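Local coordinates for protein homocysteine S-methyltransferase (Escherichia coli, PDB 5DMM) that catalyses methyl transfer from S-methylmethionine, or less efficiently S-adenosylmethionine, to homocysteine, yielding methionine with zinc as cofactor, at residues 98-103 with 116-121; 17-22 with 289-294; 21-26 with 52-57. One frame throughout, in Å; residues are numbered along the deposited sequence.

Interaction 1 (98-103 with 116-121); sequences LARKAR and LLVAGS
R103 carries this contact, reaching from helix 85-109 to the start of strand 117-122. Its CG stands anti to the backbone N (chi1 177°), so the chain leaves the helix on the strand side. Past CB, the first carbon to touch is CG, 4.0 Å from L116 CB. R103 CD comes next, 3.8 Å from the same L116 CB; the arginine and leucine chains lie alongside, pointing opposite ways. A bend at chi3 then brings the guanidinium over V118 CG2, which sits 3.9 Å from R103 CZ, toward the rim of that face. At the tip, R103 NH1 donates to L116 O at 3.0 Å. The N-H...O angle is a bent 146°, and the nitrogen stands above the carbonyl plane. One turn earlier, A99 CB meets V118 CG1 at 3.7 Å. Helix and strand run antiparallel, 169° apart, as expected of a helix leading into the next parallel strand of a TIM barrel. NH1 also makes a salt bridge with D163, whose OD2 accepts from V118 N. The arginine thus spends its charge on a carboxylate and a main-chain carbonyl, while its alkyl part and one guanidinium face pack on apolar side chains.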
# COMPACT_ATOMS: atom_id res chain seq x y z
N LEU A 98 0.40 12.73 -9.25
CA LEU A 98 0.99 12.02 -10.39
C LEU A 98 0.21 10.75 -10.71
O LEU A 98 0.06 10.40 -11.87
CB LEU A 98 2.46 11.69 -10.14
CG LEU A 98 3.40 12.89 -10.06
CD1 LEU A 98 4.75 12.46 -9.51
CD2 LEU A 98 3.56 13.50 -11.47
N ALA A 99 -0.29 10.08 -9.68
CA ALA A 99 -1.10 8.89 -9.93
C ALA A 99 -2.45 9.29 -10.52
O ALA A 99 -2.98 8.59 -11.40
CB ALA A 99 -1.30 8.07 -8.63
N ARG A 100 -3.01 10.40 -10.05
CA ARG A 100 -4.28 10.86 -10.58
C ARG A 100 -4.12 11.30 -12.04
O ARG A 100 -5.01 11.08 -12.86
CB ARG A 100 -4.84 12.01 -9.73
CG ARG A 100 -5.20 11.60 -8.29
CD ARG A 100 -5.71 12.79 -7.51
NE ARG A 100 -6.92 13.32 -8.13
CZ ARG A 100 -7.41 14.54 -7.92
NH1 ARG A 100 -6.79 15.39 -7.12
NH2 ARG A 100 -8.53 14.90 -8.54
N LYS A 101 -2.97 11.91 -12.35
CA LYS A 101 -2.68 12.31 -13.73
C LYS A 101 -2.57 11.09 -14.64
O LYS A 101 -3.04 11.13 -15.77
CB LYS A 101 -1.38 13.13 -13.81
CG LYS A 101 -1.45 14.51 -13.14
CD LYS A 101 -2.26 15.50 -13.95
CE LYS A 101 -2.11 16.92 -13.39
NZ LYS A 101 -0.69 17.38 -13.36
N ALA A 102 -1.94 10.02 -14.15
CA ALA A 102 -1.85 8.79 -14.92
C ALA A 102 -3.22 8.15 -15.16
O ALA A 102 -3.48 7.58 -16.22
CB ALA A 102 -0.92 7.79 -14.23
N ARG A 103 -4.10 8.26 -14.16
CA ARG A 103 -5.47 7.78 -14.29
C ARG A 103 -6.25 8.58 -15.34
O ARG A 103 -7.00 8.01 -16.14
CB ARG A 103 -6.20 7.84 -12.95
CG ARG A 103 -7.66 7.40 -13.03
CD ARG A 103 -8.29 7.28 -11.64
NE ARG A 103 -8.31 8.56 -10.93
CZ ARG A 103 -8.64 8.70 -9.65
NH1 ARG A 103 -8.97 7.63 -8.93
NH2 ARG A 103 -8.63 9.90 -9.09
N LEU A 116 -11.20 3.27 -11.69
CA LEU A 116 -9.79 3.16 -11.31
C LEU A 116 -9.55 3.96 -10.02
O LEU A 116 -10.09 5.06 -9.85
CB LEU A 116 -8.87 3.66 -12.43
CG LEU A 116 -8.96 2.99 -13.80
CD1 LEU A 116 -7.93 3.58 -14.75
CD2 LEU A 116 -8.77 1.47 -13.70
N LEU A 117 -8.75 3.41 -9.12
CA LEU A 117 -8.52 4.02 -7.82
C LEU A 117 -7.07 4.49 -7.66
O LEU A 117 -6.16 4.04 -8.37
CB LEU A 117 -8.87 3.04 -6.71
CG LEU A 117 -10.33 2.56 -6.69
CD1 LEU A 117 -10.52 1.50 -5.62
CD2 LEU A 117 -11.27 3.74 -6.47
N VAL A 118 -6.88 5.42 -6.72
CA VAL A 118 -5.55 5.81 -6.26
C VAL A 118 -5.48 5.61 -4.74
O VAL A 118 -6.28 6.18 -3.99
CB VAL A 118 -5.23 7.28 -6.61
CG1 VAL A 118 -3.87 7.70 -6.03
CG2 VAL A 118 -5.25 7.50 -8.12
N ALA A 119 -4.54 4.79 -4.28
CA ALA A 119 -4.39 4.58 -2.86
C ALA A 119 -3.14 5.27 -2.37
O ALA A 119 -2.07 5.07 -2.94
CB ALA A 119 -4.34 3.09 -2.54
N GLY A 120 -3.26 6.06 -1.30
CA GLY A 120 -2.09 6.74 -0.75
C GLY A 120 -1.30 5.81 0.16
O GLY A 120 -1.83 5.30 1.15
N SER A 121 -0.03 5.59 -0.17
CA SER A 121 0.80 4.69 0.62
C SER A 121 1.18 5.29 1.98
O SER A 121 1.75 6.39 2.06
CB SER A 121 2.07 4.32 -0.12
OG SER A 121 2.92 3.62 0.77

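Interaction 2 (17-22 with 289-294); sequences LLLDGA and ARLIGG
The flat groups here are peptide units, and the four main-chain bonds between 17-22 and 289-294 meet their carbonyls in different ways. I292 N approaches L17 O nearly along the C=O axis, at 3.0 Å. G294 N lies in the carbonyl plane of D20, 3.0 Å from D20 O, in the straightest of the four bonds (176°). The other two donors stand above their carbonyl planes. L17 N is 2.7 Å from R290 O, and L19 N is 2.7 Å from I292 O, the latter 45° out of plane. CA-H groups of L291, L18 and G21 add contacts to the carbonyl oxygens of L17, I292 and G294.

L17 and L291 put their side chains on one face of the sheet, and L18 and I292 put theirs on the other. The second face is covered by helix 300-309, with L306 reaching both L18 and I292. These are the first and last strands of a TIM barrel, paired in parallel. L18 also bonds through its backbone to Q64, just before strand 65-67, and so the barrel closes.

Beyond the paired strands the chains stay close. L19 CB packs on G293 CA at 3.8 Å. A CB on G293 would clash, falling only 2.6 Å from L19 CB and from D20 O. The CB of D20 points away from 289-294, but the carboxylate swings back. OD2 accepts from I67 N, while D20 OD1 takes a water at 2.7 Å that also donates to G294 O. G294 directly precedes C295, a zinc ligand, and the D20 side chain lies about 6 Å from the bound homocysteine.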
# COMPACT_ATOMS: atom_id res chain seq x y z
N LEU A 17 -10.02 -7.41 -7.57
CA LEU A 17 -9.54 -6.06 -7.88
C LEU A 17 -8.02 -6.11 -7.98
O LEU A 17 -7.36 -6.50 -7.01
CB LEU A 17 -9.98 -5.09 -6.77
CG LEU A 17 -10.03 -3.58 -6.92
CD1 LEU A 17 -10.91 -3.03 -5.80
CD2 LEU A 17 -8.63 -2.96 -6.87
N LEU A 18 -7.44 -5.73 -9.11
CA LEU A 18 -5.99 -5.83 -9.23
C LEU A 18 -5.30 -4.57 -8.71
O LEU A 18 -5.72 -3.45 -9.00
CB LEU A 18 -5.55 -6.09 -10.68
CG LEU A 18 -5.88 -7.48 -11.25
CD1 LEU A 18 -5.32 -7.59 -12.66
CD2 LEU A 18 -5.32 -8.60 -10.36
N LEU A 19 -4.25 -4.76 -7.92
CA LEU A 19 -3.41 -3.66 -7.48
C LEU A 19 -2.28 -3.46 -8.47
O LEU A 19 -2.29 -4.07 -9.55
CB LEU A 19 -2.87 -3.93 -6.07
CG LEU A 19 -3.94 -4.25 -5.03
CD1 LEU A 19 -3.34 -4.48 -3.65
CD2 LEU A 19 -4.98 -3.14 -4.99
N ASP A 20 -1.33 -2.61 -8.13
CA ASP A 20 -0.17 -2.43 -9.00
C ASP A 20 0.98 -3.23 -8.43
O ASP A 20 0.78 -4.11 -7.59
CB ASP A 20 0.20 -0.95 -9.13
CG ASP A 20 0.56 -0.30 -7.80
OD1 ASP A 20 0.43 -0.95 -6.74
OD2 ASP A 20 0.97 0.88 -7.83
N GLY A 21 2.19 -2.92 -8.88
CA GLY A 21 3.38 -3.59 -8.39
C GLY A 21 4.43 -2.57 -8.01
O GLY A 21 4.13 -1.38 -7.86
N ALA A 22 5.68 -3.01 -7.90
CA ALA A 22 6.76 -2.14 -7.43
C ALA A 22 7.03 -0.96 -8.38
O ALA A 22 6.98 -1.08 -9.60
CB ALA A 22 8.04 -2.95 -7.22
N ALA A 289 -9.09 -13.60 -0.79
CA ALA A 289 -8.37 -12.44 -1.32
C ALA A 289 -9.21 -11.81 -2.42
O ALA A 289 -9.75 -12.52 -3.28
CB ALA A 289 -6.99 -12.84 -1.86
N ARG A 290 -9.36 -10.49 -2.38
CA ARG A 290 -10.06 -9.78 -3.45
C ARG A 290 -9.29 -8.55 -3.96
O ARG A 290 -9.73 -7.89 -4.90
CB ARG A 290 -11.46 -9.39 -3.00
CG ARG A 290 -12.32 -10.59 -2.65
CD ARG A 290 -13.77 -10.21 -2.42
NE ARG A 290 -14.42 -9.84 -3.68
CZ ARG A 290 -15.64 -9.33 -3.77
NH1 ARG A 290 -16.37 -9.13 -2.68
NH2 ARG A 290 -16.13 -9.02 -4.97
N LEU A 291 -8.17 -8.25 -3.32
CA LEU A 291 -7.29 -7.17 -3.79
C LEU A 291 -5.92 -7.80 -3.94
O LEU A 291 -5.31 -8.19 -2.95
CB LEU A 291 -7.24 -5.99 -2.80
CG LEU A 291 -8.41 -5.00 -2.74
CD1 LEU A 291 -9.64 -5.64 -2.14
CD2 LEU A 291 -8.06 -3.74 -1.96
N ILE A 292 -5.45 -7.90 -5.19
CA ILE A 292 -4.26 -8.67 -5.49
C ILE A 292 -3.28 -7.87 -6.36
O ILE A 292 -3.66 -7.29 -7.37
CB ILE A 292 -4.63 -9.99 -6.20
CG1 ILE A 292 -5.63 -10.76 -5.33
CG2 ILE A 292 -3.39 -10.83 -6.51
CD1 ILE A 292 -5.96 -12.12 -5.84
N GLY A 293 -2.02 -7.82 -5.93
CA GLY A 293 -0.99 -7.16 -6.73
C GLY A 293 0.38 -7.70 -6.39
O GLY A 293 0.52 -8.84 -5.98
N GLY A 294 1.39 -6.85 -6.56
CA GLY A 294 2.76 -7.26 -6.29
C GLY A 294 3.52 -6.27 -5.44
O GLY A 294 3.20 -5.08 -5.41
O HOH W 1 2.21 -2.25 -5.16

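Interaction 3 (21-26 with 52-57); sequences GAMATE and REVHLD
E26 OE1 is the best-held polar atom here, with one charged partner: NH2 of R30, in a salt bridge. The same R30 NH2 also binds D57 OD2. The shared cation is consistent with E26 OE1 and D57 OD2 lying only 3.1 Å apart, though both are acceptors. The carboxylate planes stand 77° apart. A water links the other two oxygens, 3.2 Å from E26 OE2 and weakly bound to D57 OD1. E26 gets there by a bend at chi2 (-93°), after its CB has packed on V54 CG2 at 3.6 Å. An alanine here would keep that CB but lose the carboxylate, and would probably leave R30 held less firmly between the two segments. M23, bent at chi2 and chi3, also reaches V54. Its SD rests 3.7 Å from V54 CB. M23 CE then lies over one face of H55, 3.7 Å from the ring centroid, in a CH-pi contact. The contact joins the segment that follows the first barrel strand to helix 48-61. Its apolar half needs no charge, whereas in the polar half R30 probably offsets the repulsion between the two carboxylates.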
# COMPACT_ATOMS: atom_id res chain seq x y z
N GLY A 21 2.19 -2.92 -8.88
CA GLY A 21 3.38 -3.59 -8.39
C GLY A 21 4.43 -2.57 -8.01
O GLY A 21 4.13 -1.38 -7.86
N ALA A 22 5.68 -3.01 -7.90
CA ALA A 22 6.76 -2.14 -7.43
C ALA A 22 7.03 -0.96 -8.38
O ALA A 22 6.98 -1.08 -9.60
CB ALA A 22 8.04 -2.95 -7.22
N MET A 23 7.35 0.18 -7.77
CA MET A 23 7.68 1.41 -8.47
C MET A 23 9.17 1.39 -8.84
O MET A 23 9.55 1.75 -9.96
CB MET A 23 7.31 2.61 -7.58
CG MET A 23 7.80 3.99 -8.00
SD MET A 23 7.14 4.51 -9.59
CE MET A 23 5.38 4.72 -9.27
N ALA A 24 9.99 0.93 -7.89
CA ALA A 24 11.45 1.01 -8.00
C ALA A 24 12.03 0.29 -9.22
O ALA A 24 12.90 0.84 -9.91
CB ALA A 24 12.09 0.46 -6.74
N THR A 25 11.56 -0.93 -9.47
CA THR A 25 12.03 -1.73 -10.61
C THR A 25 11.91 -0.95 -11.91
O THR A 25 12.84 -0.89 -12.71
CB THR A 25 11.24 -3.05 -10.76
OG1 THR A 25 9.83 -2.77 -10.73
CG2 THR A 25 11.57 -4.00 -9.64
N GLU A 26 10.74 -0.35 -12.10
CA GLU A 26 10.42 0.36 -13.32
C GLU A 26 11.20 1.66 -13.45
O GLU A 26 11.62 2.02 -14.55
CB GLU A 26 8.92 0.64 -13.37
CG GLU A 26 8.12 -0.51 -13.97
CD GLU A 26 7.92 -0.35 -15.47
OE1 GLU A 26 7.91 0.81 -15.95
OE2 GLU A 26 7.76 -1.37 -16.18
N ARG A 52 4.80 9.16 -12.96
CA ARG A 52 3.52 9.17 -13.65
C ARG A 52 3.48 8.11 -14.76
O ARG A 52 2.47 7.42 -14.93
CB ARG A 52 3.26 10.57 -14.24
CG ARG A 52 1.95 10.74 -15.00
CD ARG A 52 2.11 11.86 -16.03
NE ARG A 52 3.01 11.43 -17.11
CZ ARG A 52 3.95 12.18 -17.69
NH1 ARG A 52 4.14 13.44 -17.31
NH2 ARG A 52 4.71 11.66 -18.64
N GLU A 53 4.59 7.97 -15.49
CA GLU A 53 4.69 6.98 -16.55
C GLU A 53 4.55 5.55 -15.99
O GLU A 53 3.90 4.70 -16.60
CB GLU A 53 6.01 7.13 -17.31
CG GLU A 53 6.02 8.34 -18.25
CD GLU A 53 7.34 8.53 -18.99
OE1 GLU A 53 8.08 7.54 -19.16
OE2 GLU A 53 7.63 9.69 -19.40
N VAL A 54 5.16 5.30 -14.85
CA VAL A 54 5.07 3.96 -14.26
C VAL A 54 3.64 3.66 -13.80
O VAL A 54 3.15 2.54 -13.99
CB VAL A 54 6.03 3.80 -13.07
CG1 VAL A 54 5.77 2.45 -12.38
CG2 VAL A 54 7.47 3.89 -13.55
N HIS A 55 2.97 4.65 -13.22
CA HIS A 55 1.57 4.45 -12.84
C HIS A 55 0.73 4.12 -14.09
O HIS A 55 -0.12 3.23 -14.08
CB HIS A 55 1.00 5.68 -12.13
CG HIS A 55 1.52 5.89 -10.73
ND1 HIS A 55 1.49 4.90 -9.77
CD2 HIS A 55 2.04 6.98 -10.13
CE1 HIS A 55 1.99 5.38 -8.64
NE2 HIS A 55 2.33 6.64 -8.83
N LEU A 56 0.99 4.85 -15.17
CA LEU A 56 0.26 4.61 -16.41
C LEU A 56 0.55 3.21 -16.94
O LEU A 56 -0.35 2.50 -17.41
CB LEU A 56 0.63 5.67 -17.46
CG LEU A 56 0.02 5.47 -18.85
CD1 LEU A 56 -1.50 5.51 -18.79
CD2 LEU A 56 0.57 6.52 -19.83
N ASP A 57 1.81 2.81 -16.85
CA ASP A 57 2.25 1.45 -17.21
C ASP A 57 1.44 0.36 -16.49
O ASP A 57 1.01 -0.64 -17.08
CB ASP A 57 3.73 1.31 -16.86
CG ASP A 57 4.44 0.30 -17.72
OD1 ASP A 57 3.83 -0.73 -18.09
OD2 ASP A 57 5.63 0.55 -18.03
O HOH W 2 6.06 -2.00 -18.79

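Overall arrangement
The three contacts belong to one TIM barrel. Interaction 2 opens first, at 17-22, and closes last, at 289-294, joining the first and last strands and enclosing interaction 1. The first segments of interactions 2 and 3 overlap at G21 and A22, and interaction 3 closes before interaction 1 opens. The centres of interactions 1 and 3 lie about 11 Å apart. Those two touch: A102 on helix 85-109 packs against H55 on helix 48-61. Interactions 1 and 2, with centres about 14 Å apart, reach the same sheet without touching. Strand 117-122 and the turn after strand 17-18 both lead to the homocysteine pocket, where S121 weakly bonds the ligand.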